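Local coordinates for protein 2-hydroxyisobutyryl-CoA synthetase (Aquincola tertiaricarbonis, PDB 6HDY) that belongs to the ANL superfamily of AMP-binding enzymes, with a large AMP-binding portion and a smaller C-terminal domain, at residues 435-438 with 439-442; 116-119 with 120-123; 40-43 with 44-47. One frame throughout, in Å; residues are numbered along the deposited sequence.

Contact 1 (435-438 with 439-442)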
# COMPACT_ATOMS: atom_id res chain seq x y z
N ARG A 435 32.82 22.32 9.77
CA ARG A 435 32.91 22.57 8.32
C ARG A 435 34.31 22.21 7.77
O ARG A 435 34.39 21.50 6.76
CB ARG A 435 32.56 24.03 7.99
CG ARG A 435 32.13 24.25 6.53
CD ARG A 435 31.90 25.72 6.20
NE ARG A 435 33.13 26.50 6.33
CZ ARG A 435 34.04 26.64 5.37
NH1 ARG A 435 33.86 26.07 4.19
NH2 ARG A 435 35.14 27.36 5.59
N THR A 436 35.38 22.65 8.45
CA THR A 436 36.78 22.37 8.08
C THR A 436 37.13 20.88 8.29
O THR A 436 37.78 20.29 7.43
CB THR A 436 37.75 23.33 8.79
OG1 THR A 436 37.71 23.14 10.21
CG2 THR A 436 37.48 24.78 8.46
N GLU A 437 36.69 20.28 9.41
CA GLU A 437 36.94 18.87 9.69
C GLU A 437 36.23 17.90 8.72
O GLU A 437 36.80 16.86 8.37
CB GLU A 437 36.63 18.52 11.15
CG GLU A 437 37.86 18.11 11.94
CD GLU A 437 38.27 16.66 11.75
OE1 GLU A 437 38.97 16.36 10.75
OE2 GLU A 437 37.90 15.82 12.60
N ALA A 438 34.99 18.26 8.28
CA ALA A 438 34.21 17.50 7.29
C ALA A 438 34.99 17.51 5.96
O ALA A 438 35.25 16.45 5.41
CB ALA A 438 32.83 18.12 7.10
N SER A 439 35.43 18.72 5.52
CA SER A 439 36.26 18.95 4.32
C SER A 439 37.52 18.05 4.33
O SER A 439 37.70 17.29 3.38
CB SER A 439 36.65 20.42 4.21
OG SER A 439 37.56 20.66 3.15
N HIS A 440 38.31 18.08 5.41
CA HIS A 440 39.52 17.28 5.58
C HIS A 440 39.24 15.79 5.51
O HIS A 440 39.90 15.11 4.73
CB HIS A 440 40.23 17.63 6.91
CG HIS A 440 41.47 16.82 7.19
ND1 HIS A 440 42.72 17.24 6.75
CD2 HIS A 440 41.62 15.67 7.89
CE1 HIS A 440 43.58 16.33 7.19
NE2 HIS A 440 42.96 15.36 7.87
N ARG A 441 38.28 15.28 6.32
CA ARG A 441 37.94 13.85 6.37
C ARG A 441 37.65 13.30 4.96
O ARG A 441 38.29 12.33 4.54
CB ARG A 441 36.74 13.61 7.33
CG ARG A 441 36.90 12.39 8.25
CD ARG A 441 37.06 12.79 9.72
NE ARG A 441 36.18 12.04 10.62
CZ ARG A 441 36.04 12.28 11.93
NH1 ARG A 441 36.73 13.26 12.51
NH2 ARG A 441 35.22 11.54 12.66
N VAL A 442 36.76 13.98 4.23
CA VAL A 442 36.34 13.66 2.86
C VAL A 442 37.54 13.67 1.91
O VAL A 442 37.67 12.75 1.10
CB VAL A 442 35.18 14.60 2.42
CG1 VAL A 442 34.84 14.45 0.94
CG2 VAL A 442 33.93 14.34 3.27

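Contact 2 (116-119 with 120-123)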
# COMPACT_ATOMS: atom_id res chain seq x y z
N VAL A 116 3.65 -16.08 -19.89
CA VAL A 116 2.39 -16.64 -19.42
C VAL A 116 1.23 -16.05 -20.22
O VAL A 116 1.36 -14.92 -20.71
CB VAL A 116 2.19 -16.45 -17.89
CG1 VAL A 116 3.22 -17.24 -17.08
CG2 VAL A 116 2.15 -14.98 -17.48
N PRO A 117 0.07 -16.74 -20.32
CA PRO A 117 -1.08 -16.10 -20.98
C PRO A 117 -1.57 -14.95 -20.10
O PRO A 117 -1.33 -14.94 -18.90
CB PRO A 117 -2.14 -17.21 -21.05
CG PRO A 117 -1.42 -18.48 -20.69
CD PRO A 117 -0.30 -18.07 -19.79
N ASN A 118 -2.28 -14.00 -20.72
CA ASN A 118 -2.89 -12.84 -20.07
C ASN A 118 -3.72 -13.24 -18.84
O ASN A 118 -3.64 -12.58 -17.81
CB ASN A 118 -3.78 -12.10 -21.07
CG ASN A 118 -3.63 -10.60 -21.01
OD1 ASN A 118 -2.52 -10.06 -20.83
ND2 ASN A 118 -4.75 -9.90 -21.19
N SER A 119 -4.47 -14.34 -18.94
CA SER A 119 -5.32 -14.91 -17.90
C SER A 119 -4.56 -15.37 -16.66
O SER A 119 -5.17 -15.60 -15.62
CB SER A 119 -6.15 -16.06 -18.47
OG SER A 119 -5.34 -17.18 -18.80
N GLU A 120 -3.24 -15.52 -16.75
CA GLU A 120 -2.44 -15.96 -15.61
C GLU A 120 -2.00 -14.76 -14.72
O GLU A 120 -1.70 -14.98 -13.54
CB GLU A 120 -1.28 -16.86 -16.10
CG GLU A 120 -0.08 -17.07 -15.17
CD GLU A 120 -0.18 -18.04 -14.00
OE1 GLU A 120 -1.23 -18.70 -13.83
OE2 GLU A 120 0.83 -18.15 -13.26
N ILE A 121 -1.97 -13.52 -15.28
CA ILE A 121 -1.50 -12.32 -14.55
C ILE A 121 -2.35 -12.05 -13.30
O ILE A 121 -3.59 -11.97 -13.37
CB ILE A 121 -1.32 -11.08 -15.46
CG1 ILE A 121 -0.25 -11.36 -16.53
CG2 ILE A 121 -0.92 -9.82 -14.63
CD1 ILE A 121 -0.63 -10.84 -17.86
N PHE A 122 -1.66 -12.01 -12.17
CA PHE A 122 -2.19 -11.84 -10.83
C PHE A 122 -2.07 -10.41 -10.31
O PHE A 122 -3.03 -9.89 -9.74
CB PHE A 122 -1.46 -12.81 -9.88
CG PHE A 122 -1.87 -12.82 -8.43
CD1 PHE A 122 -3.13 -13.28 -8.04
CD2 PHE A 122 -1.00 -12.39 -7.44
CE1 PHE A 122 -3.50 -13.32 -6.69
CE2 PHE A 122 -1.37 -12.42 -6.09
CZ PHE A 122 -2.60 -12.93 -5.72
N HIS A 123 -0.89 -9.80 -10.45
CA HIS A 123 -0.61 -8.45 -9.96
C HIS A 123 0.08 -7.62 -11.00
O HIS A 123 0.89 -8.14 -11.78
CB HIS A 123 0.31 -8.53 -8.75
CG HIS A 123 -0.36 -8.41 -7.42
ND1 HIS A 123 0.18 -7.64 -6.43
CD2 HIS A 123 -1.46 -9.03 -6.95
CE1 HIS A 123 -0.58 -7.84 -5.37
NE2 HIS A 123 -1.59 -8.66 -5.64
O HOH W 1 -5.54 -12.51 -15.28

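Contact 3 (40-43 with 44-47)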
# COMPACT_ATOMS: atom_id res chain seq x y z
N THR A 40 22.92 -25.26 2.37
CA THR A 40 24.20 -25.69 2.89
C THR A 40 24.89 -26.79 2.07
O THR A 40 25.96 -27.20 2.47
CB THR A 40 24.11 -26.11 4.39
OG1 THR A 40 23.47 -27.38 4.51
CG2 THR A 40 23.41 -25.08 5.26
N MET A 41 24.32 -27.26 0.92
CA MET A 41 24.94 -28.30 0.07
C MET A 41 26.29 -27.87 -0.53
O MET A 41 26.50 -26.67 -0.70
CB MET A 41 23.99 -28.70 -1.07
CG MET A 41 23.80 -27.63 -2.15
SD MET A 41 22.33 -27.97 -3.14
CE MET A 41 22.85 -29.45 -4.01
N PRO A 42 27.21 -28.81 -0.94
CA PRO A 42 28.46 -28.36 -1.59
C PRO A 42 28.15 -27.51 -2.83
O PRO A 42 27.29 -27.90 -3.62
CB PRO A 42 29.19 -29.68 -1.92
CG PRO A 42 28.60 -30.68 -1.00
CD PRO A 42 27.16 -30.28 -0.85
N ALA A 43 28.77 -26.32 -2.95
CA ALA A 43 28.55 -25.32 -4.01
C ALA A 43 28.65 -25.87 -5.43
O ALA A 43 27.89 -25.44 -6.30
CB ALA A 43 29.49 -24.13 -3.84
N ALA A 44 29.54 -26.85 -5.65
CA ALA A 44 29.77 -27.54 -6.93
C ALA A 44 28.58 -28.43 -7.29
O ALA A 44 28.30 -28.61 -8.48
CB ALA A 44 31.05 -28.38 -6.85
N GLU A 45 27.90 -28.99 -6.27
CA GLU A 45 26.70 -29.83 -6.40
C GLU A 45 25.50 -28.95 -6.80
O GLU A 45 24.68 -29.37 -7.63
CB GLU A 45 26.39 -30.53 -5.06
CG GLU A 45 27.17 -31.80 -4.79
CD GLU A 45 26.56 -33.07 -5.37
OE1 GLU A 45 27.34 -33.93 -5.83
OE2 GLU A 45 25.31 -33.20 -5.36
N ARG A 46 25.41 -27.74 -6.21
CA ARG A 46 24.35 -26.78 -6.48
C ARG A 46 24.51 -26.19 -7.88
O ARG A 46 23.52 -26.07 -8.59
CB ARG A 46 24.32 -25.65 -5.44
CG ARG A 46 23.00 -24.87 -5.46
CD ARG A 46 23.10 -23.55 -4.74
NE ARG A 46 23.12 -23.72 -3.29
CZ ARG A 46 24.20 -23.60 -2.53
NH1 ARG A 46 25.37 -23.31 -3.08
NH2 ARG A 46 24.12 -23.75 -1.22
N ASP A 47 25.77 -25.86 -8.27
CA ASP A 47 26.10 -25.32 -9.59
C ASP A 47 25.75 -26.28 -10.72
O ASP A 47 25.45 -25.83 -11.83
CB ASP A 47 27.58 -24.91 -9.66
CG ASP A 47 27.92 -23.55 -9.06
OD1 ASP A 47 27.00 -22.89 -8.52
OD2 ASP A 47 29.11 -23.15 -9.14

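Contact 1 (435-438 with 439-442)
E437 bends at its second torsion and lays its carboxylate against the guanidinium of R441, one turn further along helix 428-446. This is an i to i+4 salt bridge on a helix of the C-terminal domain. E437 OE2 meets R441 NH1 at 2.8 Å, from the edge of the guanidinium and near its plane. The N-H points poorly at the oxygen, with an angle of 121°, and the hydrogen bond within the pair is weak. The two flat groups are turned 52° apart, so they do not lie in one plane, and the bridge runs between OE2 and NH1. R441 NH2 has another partner, the carbonyl of Q392. The other carboxylate oxygen, E437 OE1, lies 4.0 Å from CD2 of the H440 ring and approaches it obliquely.

Regular helical bonds run along the same residues, from S439 N to R435 O and from H440 N to T436 O. R441 N reaches E437 O at 3.0 Å, so E437 and R441 are joined by backbone as well as side chain. The buried side faces the sheet: V442 packs on A450, L413 and L415, and S439 OG bonds to A450 O. V442 CG2, beside its own backbone N, rests 3.3 Å from A438 O.

Contact 2 (116-119 with 120-123)
A short 3-10 turn leads into strand 121-126, which pairs antiparallel with strand 136-140 in the AMP-binding portion, and the contact folds V116 back over E120. Two backbone bonds make the turn. E120 N reaches P117 O at 2.9 Å, and I121 N reaches N118 O at 3.2 Å. Each donor stands above the plane of its own carbonyl, more than 50° out of it.

The E120 chain starts anti to the backbone N (chi1 161°), which lays its CG against V116. The closest approach is from V116 CB to E120 CG, 3.6 Å, and both methyls of V116 touch the same carbon. The E120 carboxylate leads away, and OE2 makes a weak bond to A142 N. Separately, I121 CD1 sits 3.6 Å from N118 OD1 and also touches N118 O.

F122 and H123 both face I139, a classic beta bulge in the strand pair. The second subunit closes on this region: K191 of that subunit bonds N118 O, and its E186 bonds H123 NE2. N118 O also accepts from a water, which donates to I121 O as well, at 2.8 Å, and so bridges the turn to the strand.

Contact 3 (40-43 with 44-47)
P42 O is gripped by two backbone N-H groups of the following turn. E45 N comes to 2.9 Å of P42 O, from above the carbonyl plane and 53° out of it. The bond from R46 N to P42 O is longer, 3.2 Å, but its donor lies in the carbonyl plane. One carbonyl thus serves both the i+3 and the i+4 donor. The next bond, D47 N to A43 O, is 2.9 Å and bends little, at 156°.

The M41 side chain crosses that of R46 at a slant. Its CG sits between the backbone N and the carbonyl carbon (chi1 70°), and this sends the thioether toward the new helix. M41 CG rests over one face of the R46 guanidinium, 3.8 Å above the plane and off-centre, nearer the edge of the group. M41 SD touches R46 CB at 3.8 Å, and the bent CE reaches both R46 N and E45 CB.

P42 is the N-cap residue of helix 43-64, and M41 is the first residue to leave helical geometry after helix 36-40, so the contact is the short link between the two helices. R46 reaches back across it: its NE bonds to R38 O in the preceding helix. R46 NH2 and M41 O both bond to T358 OG1, which ties the link to a distant part of the chain. The M41 and E45 side chains cross at about a right angle. E45 CG stands 4.1 Å from P42 CB, beside the pyrrolidine ring.

From the N terminus the order is contact 3, contact 2, contact 1. They follow in series; none nests in or crosses another. Contacts 2 and 3 sit at short turns; contact 1 lies inside one helix and closes no loop. Contact 3 joins helix 36-40 to helix 43-64. Contact 2, in the AMP-binding portion, passes from the loop after helix 97-106 into strand 121-126, where the second subunit meets the chain. Contact 1 lies within helix 428-446 of the C-terminal domain, against strands 413-419 and 450-454. Centres of contacts 2 and 3 are about 34 Å apart. Contacts 1 and 2 sit on opposite sides of the chain's centre, about 55 Å between centres. None touches another.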